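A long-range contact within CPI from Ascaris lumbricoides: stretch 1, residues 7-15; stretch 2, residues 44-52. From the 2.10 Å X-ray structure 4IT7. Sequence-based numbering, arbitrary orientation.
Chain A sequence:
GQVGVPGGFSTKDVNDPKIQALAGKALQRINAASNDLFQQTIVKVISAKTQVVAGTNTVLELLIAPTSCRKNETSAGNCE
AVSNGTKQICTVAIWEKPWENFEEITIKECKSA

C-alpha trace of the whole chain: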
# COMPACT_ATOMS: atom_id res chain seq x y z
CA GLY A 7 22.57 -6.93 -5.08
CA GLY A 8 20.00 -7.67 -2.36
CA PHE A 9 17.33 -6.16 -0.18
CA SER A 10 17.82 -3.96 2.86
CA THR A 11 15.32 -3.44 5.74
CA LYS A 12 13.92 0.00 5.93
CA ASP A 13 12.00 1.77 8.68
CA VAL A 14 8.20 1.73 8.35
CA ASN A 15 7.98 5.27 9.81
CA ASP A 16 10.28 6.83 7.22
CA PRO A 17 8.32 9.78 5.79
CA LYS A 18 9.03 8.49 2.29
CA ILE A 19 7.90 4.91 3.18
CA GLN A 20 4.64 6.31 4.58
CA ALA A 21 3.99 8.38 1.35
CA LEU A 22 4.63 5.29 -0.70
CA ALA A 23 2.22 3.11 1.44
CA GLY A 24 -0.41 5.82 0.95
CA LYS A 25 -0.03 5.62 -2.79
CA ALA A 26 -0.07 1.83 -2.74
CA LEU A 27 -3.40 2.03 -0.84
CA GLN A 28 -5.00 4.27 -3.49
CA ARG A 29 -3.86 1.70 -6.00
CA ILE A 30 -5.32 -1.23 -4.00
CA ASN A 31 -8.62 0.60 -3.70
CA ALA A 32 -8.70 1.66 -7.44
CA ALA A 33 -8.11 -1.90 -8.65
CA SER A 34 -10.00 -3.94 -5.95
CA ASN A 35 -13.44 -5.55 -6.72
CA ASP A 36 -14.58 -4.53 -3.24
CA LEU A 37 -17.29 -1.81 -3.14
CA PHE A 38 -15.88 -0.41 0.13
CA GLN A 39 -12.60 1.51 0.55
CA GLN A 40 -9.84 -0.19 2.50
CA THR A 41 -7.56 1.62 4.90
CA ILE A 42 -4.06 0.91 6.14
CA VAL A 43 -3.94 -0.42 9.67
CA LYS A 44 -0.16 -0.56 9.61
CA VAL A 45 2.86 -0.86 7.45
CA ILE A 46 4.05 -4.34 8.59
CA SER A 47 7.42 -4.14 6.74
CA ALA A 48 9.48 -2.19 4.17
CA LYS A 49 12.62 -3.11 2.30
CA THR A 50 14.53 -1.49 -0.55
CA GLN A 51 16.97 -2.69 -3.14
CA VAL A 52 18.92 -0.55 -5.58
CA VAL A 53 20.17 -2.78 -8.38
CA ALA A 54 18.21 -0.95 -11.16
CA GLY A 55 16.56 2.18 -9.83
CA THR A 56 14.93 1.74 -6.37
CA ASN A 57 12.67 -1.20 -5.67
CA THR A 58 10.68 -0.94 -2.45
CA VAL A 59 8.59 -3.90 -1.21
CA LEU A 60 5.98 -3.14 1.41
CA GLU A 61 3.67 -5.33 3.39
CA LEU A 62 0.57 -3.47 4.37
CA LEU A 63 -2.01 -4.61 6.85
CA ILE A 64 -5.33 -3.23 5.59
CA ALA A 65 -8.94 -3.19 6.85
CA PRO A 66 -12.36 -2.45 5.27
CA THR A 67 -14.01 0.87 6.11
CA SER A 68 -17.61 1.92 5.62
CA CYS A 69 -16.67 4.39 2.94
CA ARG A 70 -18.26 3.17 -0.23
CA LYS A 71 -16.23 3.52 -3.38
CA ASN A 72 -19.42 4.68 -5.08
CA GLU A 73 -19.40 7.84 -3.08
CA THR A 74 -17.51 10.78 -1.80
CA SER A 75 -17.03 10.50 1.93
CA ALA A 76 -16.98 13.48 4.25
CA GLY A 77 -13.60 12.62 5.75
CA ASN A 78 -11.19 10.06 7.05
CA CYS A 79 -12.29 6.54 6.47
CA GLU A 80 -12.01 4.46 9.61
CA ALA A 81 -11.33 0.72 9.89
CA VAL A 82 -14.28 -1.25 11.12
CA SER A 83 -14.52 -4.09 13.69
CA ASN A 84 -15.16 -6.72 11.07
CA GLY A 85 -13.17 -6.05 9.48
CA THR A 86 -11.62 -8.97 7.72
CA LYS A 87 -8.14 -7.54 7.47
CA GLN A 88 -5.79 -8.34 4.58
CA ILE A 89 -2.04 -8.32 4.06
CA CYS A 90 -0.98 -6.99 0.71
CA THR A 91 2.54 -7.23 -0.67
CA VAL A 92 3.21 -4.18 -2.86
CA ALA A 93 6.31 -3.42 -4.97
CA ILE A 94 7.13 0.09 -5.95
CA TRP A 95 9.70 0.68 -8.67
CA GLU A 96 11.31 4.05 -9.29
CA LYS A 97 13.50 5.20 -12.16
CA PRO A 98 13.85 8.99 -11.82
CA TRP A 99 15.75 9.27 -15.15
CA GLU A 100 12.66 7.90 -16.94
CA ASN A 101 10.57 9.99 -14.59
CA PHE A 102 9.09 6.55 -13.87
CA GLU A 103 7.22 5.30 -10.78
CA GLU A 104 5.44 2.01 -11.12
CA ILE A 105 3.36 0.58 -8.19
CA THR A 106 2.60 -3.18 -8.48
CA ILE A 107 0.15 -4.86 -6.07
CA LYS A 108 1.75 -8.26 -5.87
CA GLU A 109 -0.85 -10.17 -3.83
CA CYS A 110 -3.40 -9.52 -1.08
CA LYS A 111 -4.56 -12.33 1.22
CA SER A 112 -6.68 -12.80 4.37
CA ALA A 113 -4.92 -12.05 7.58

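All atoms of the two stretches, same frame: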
# COMPACT_ATOMS: atom_id res chain seq x y z
N GLY A 7 22.19 -5.54 -5.47
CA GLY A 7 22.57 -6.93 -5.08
C GLY A 7 21.44 -7.63 -4.34
O GLY A 7 20.93 -8.66 -4.78
N GLY A 8 21.03 -7.07 -3.20
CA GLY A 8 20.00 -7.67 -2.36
C GLY A 8 19.27 -6.62 -1.54
O GLY A 8 19.64 -5.43 -1.51
N PHE A 9 18.21 -7.07 -0.89
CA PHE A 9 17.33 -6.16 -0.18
C PHE A 9 17.86 -5.68 1.15
O PHE A 9 18.56 -6.40 1.83
CB PHE A 9 15.98 -6.83 0.03
CG PHE A 9 15.13 -6.81 -1.20
CD1 PHE A 9 14.26 -5.74 -1.45
CD2 PHE A 9 15.20 -7.85 -2.12
CE1 PHE A 9 13.48 -5.73 -2.58
CE2 PHE A 9 14.41 -7.85 -3.25
CZ PHE A 9 13.54 -6.79 -3.48
N SER A 10 17.49 -4.46 1.53
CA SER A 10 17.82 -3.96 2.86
C SER A 10 16.60 -3.37 3.63
O SER A 10 15.85 -2.54 3.10
CB SER A 10 19.01 -2.99 2.80
OG SER A 10 18.57 -1.64 2.76
N THR A 11 16.42 -3.83 4.87
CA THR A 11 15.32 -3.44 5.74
C THR A 11 15.27 -1.96 5.87
O THR A 11 16.27 -1.31 5.92
CB THR A 11 15.48 -4.04 7.15
OG1 THR A 11 15.34 -5.46 7.05
CG2 THR A 11 14.42 -3.52 8.10
N LYS A 12 14.07 -1.42 5.93
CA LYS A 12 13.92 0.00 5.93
C LYS A 12 12.89 0.26 7.02
O LYS A 12 12.14 -0.65 7.38
CB LYS A 12 13.49 0.45 4.51
CG LYS A 12 13.73 1.90 4.16
CD LYS A 12 15.19 2.20 3.80
CE LYS A 12 15.31 3.40 2.86
NZ LYS A 12 14.30 4.48 3.08
N ASP A 13 12.87 1.46 7.57
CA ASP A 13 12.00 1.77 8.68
C ASP A 13 10.60 2.19 8.22
O ASP A 13 10.44 3.09 7.39
CB ASP A 13 12.60 2.84 9.57
CG ASP A 13 11.70 3.20 10.71
OD1 ASP A 13 11.00 2.32 11.25
OD2 ASP A 13 11.67 4.37 11.08
N VAL A 14 9.59 1.56 8.82
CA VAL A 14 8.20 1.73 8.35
C VAL A 14 7.64 3.10 8.71
O VAL A 14 6.53 3.44 8.29
CB VAL A 14 7.25 0.58 8.80
CG1 VAL A 14 7.91 -0.79 8.64
CG2 VAL A 14 6.80 0.77 10.23
N ASN A 15 8.41 3.90 9.46
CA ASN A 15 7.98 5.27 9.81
C ASN A 15 8.74 6.35 9.01
O ASN A 15 8.46 7.54 9.13
CB ASN A 15 8.01 5.53 11.32
CG ASN A 15 6.91 4.79 12.08
OD1 ASN A 15 5.71 4.99 11.84
ND2 ASN A 15 7.31 3.94 13.01
N LYS A 44 -1.56 -0.87 9.43
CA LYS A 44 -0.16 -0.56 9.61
C LYS A 44 0.72 -1.05 8.46
O LYS A 44 0.44 -2.07 7.77
CB LYS A 44 0.36 -1.15 10.93
CG LYS A 44 0.40 -2.68 10.99
CD LYS A 44 1.26 -3.16 12.15
CE LYS A 44 1.08 -2.27 13.37
NZ LYS A 44 1.51 -2.96 14.62
N VAL A 45 1.84 -0.36 8.31
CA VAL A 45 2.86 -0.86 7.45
C VAL A 45 3.60 -1.94 8.25
O VAL A 45 4.35 -1.63 9.13
CB VAL A 45 3.80 0.26 6.94
CG1 VAL A 45 4.67 -0.29 5.84
CG2 VAL A 45 3.02 1.48 6.42
N ILE A 46 3.39 -3.21 7.90
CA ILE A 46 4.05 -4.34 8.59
C ILE A 46 5.58 -4.32 8.33
O ILE A 46 6.38 -4.37 9.26
CB ILE A 46 3.48 -5.67 8.11
CG1 ILE A 46 2.01 -5.78 8.46
CG2 ILE A 46 4.23 -6.89 8.62
CD1 ILE A 46 1.32 -6.83 7.59
N SER A 47 6.00 -4.24 7.06
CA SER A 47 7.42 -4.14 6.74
C SER A 47 7.73 -3.32 5.48
O SER A 47 6.82 -3.00 4.69
CB SER A 47 8.00 -5.53 6.62
OG SER A 47 7.47 -6.17 5.49
N ALA A 48 9.02 -3.00 5.29
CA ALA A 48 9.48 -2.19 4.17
C ALA A 48 10.91 -2.55 3.90
O ALA A 48 11.70 -2.64 4.82
CB ALA A 48 9.37 -0.73 4.51
N LYS A 49 11.25 -2.76 2.64
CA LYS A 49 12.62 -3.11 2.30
C LYS A 49 12.93 -2.64 0.89
O LYS A 49 12.12 -2.82 -0.03
CB LYS A 49 12.81 -4.61 2.38
CG LYS A 49 11.98 -5.38 1.38
CD LYS A 49 12.12 -6.86 1.66
CE LYS A 49 11.73 -7.67 0.44
NZ LYS A 49 12.06 -9.11 0.65
N THR A 50 14.13 -2.07 0.72
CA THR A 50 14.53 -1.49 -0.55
C THR A 50 15.78 -2.17 -1.11
O THR A 50 16.67 -2.61 -0.37
CB THR A 50 14.72 0.03 -0.44
OG1 THR A 50 15.95 0.31 0.23
CG2 THR A 50 13.59 0.68 0.36
N GLN A 51 15.78 -2.34 -2.43
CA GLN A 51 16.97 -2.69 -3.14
C GLN A 51 17.23 -1.65 -4.22
O GLN A 51 16.35 -0.86 -4.57
CB GLN A 51 16.87 -4.09 -3.72
CG GLN A 51 15.79 -4.29 -4.74
CD GLN A 51 16.03 -5.53 -5.55
OE1 GLN A 51 16.97 -6.29 -5.26
NE2 GLN A 51 15.20 -5.75 -6.57
N VAL A 52 18.46 -1.63 -4.71
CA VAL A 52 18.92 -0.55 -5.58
C VAL A 52 19.81 -1.09 -6.69
O VAL A 52 20.80 -0.45 -7.03
CB VAL A 52 19.70 0.57 -4.83
CG1 VAL A 52 18.80 1.57 -4.14
CG2 VAL A 52 20.75 -0.01 -3.88
O HOH W 1 10.74 -2.81 7.90

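Three backbone hydrogen bonds hold the two stretches together. Ser10 and Thr50 form the antiparallel hydrogen-bonded pair, in which each residue gives and takes: Ser10 N donates to Thr50 O at 2.8 Å, and Thr50 N returns a bond to Ser10 O at 3.0 Å, both close to straight. Two residues on, Lys12 N donates to Ala48 O at 2.9 Å with a more bent N-H...O angle of 140°. Here the reciprocal bond is replaced by a water, which donates to Lys12 O at 2.6 Å and accepts from Ala48 N at 3.1 Å. The water thus links the two backbones where a second direct bond is missing. Between these rungs lies the non-hydrogen-bonded pair Thr11 and Lys49, whose CA atoms are 4.4 Å apart; Lys49 CA also approaches Ser10 O at 3.4 Å, a CA-H...O contact.

The main side-chain cluster surrounds Phe9. Its ring lies between two long, flexible side chains, both of which can lay methylenes against an aromatic face. Gln51 CG sits 3.8 Å from the centroid of the Phe9 ring on one face. Over the opposite face, Lys49 CE lies 3.9 Å from the same Phe9 centroid, and Lys49 NZ, at 4.4 Å from it, adds a cation-pi interaction. Lysine suits this place because it offers both an apolar stem and a positive charge to the pi cloud.

On the other side of the sheet, Lys12 CG rests 4.0 Å from Thr50 CG2, aliphatic carbon against methyl, before the lysine's end leads away. Further along, Val14 points toward stretch 2 and packs on Val45, with Val14 CB and Val45 CB 3.9 Å apart. Val14 CG1 also comes within 4.4 Å of Ala48 CB. These small or branched apolar groups, with no polar atoms in their side chains, suit a place where Val45 and Ala48 are buried.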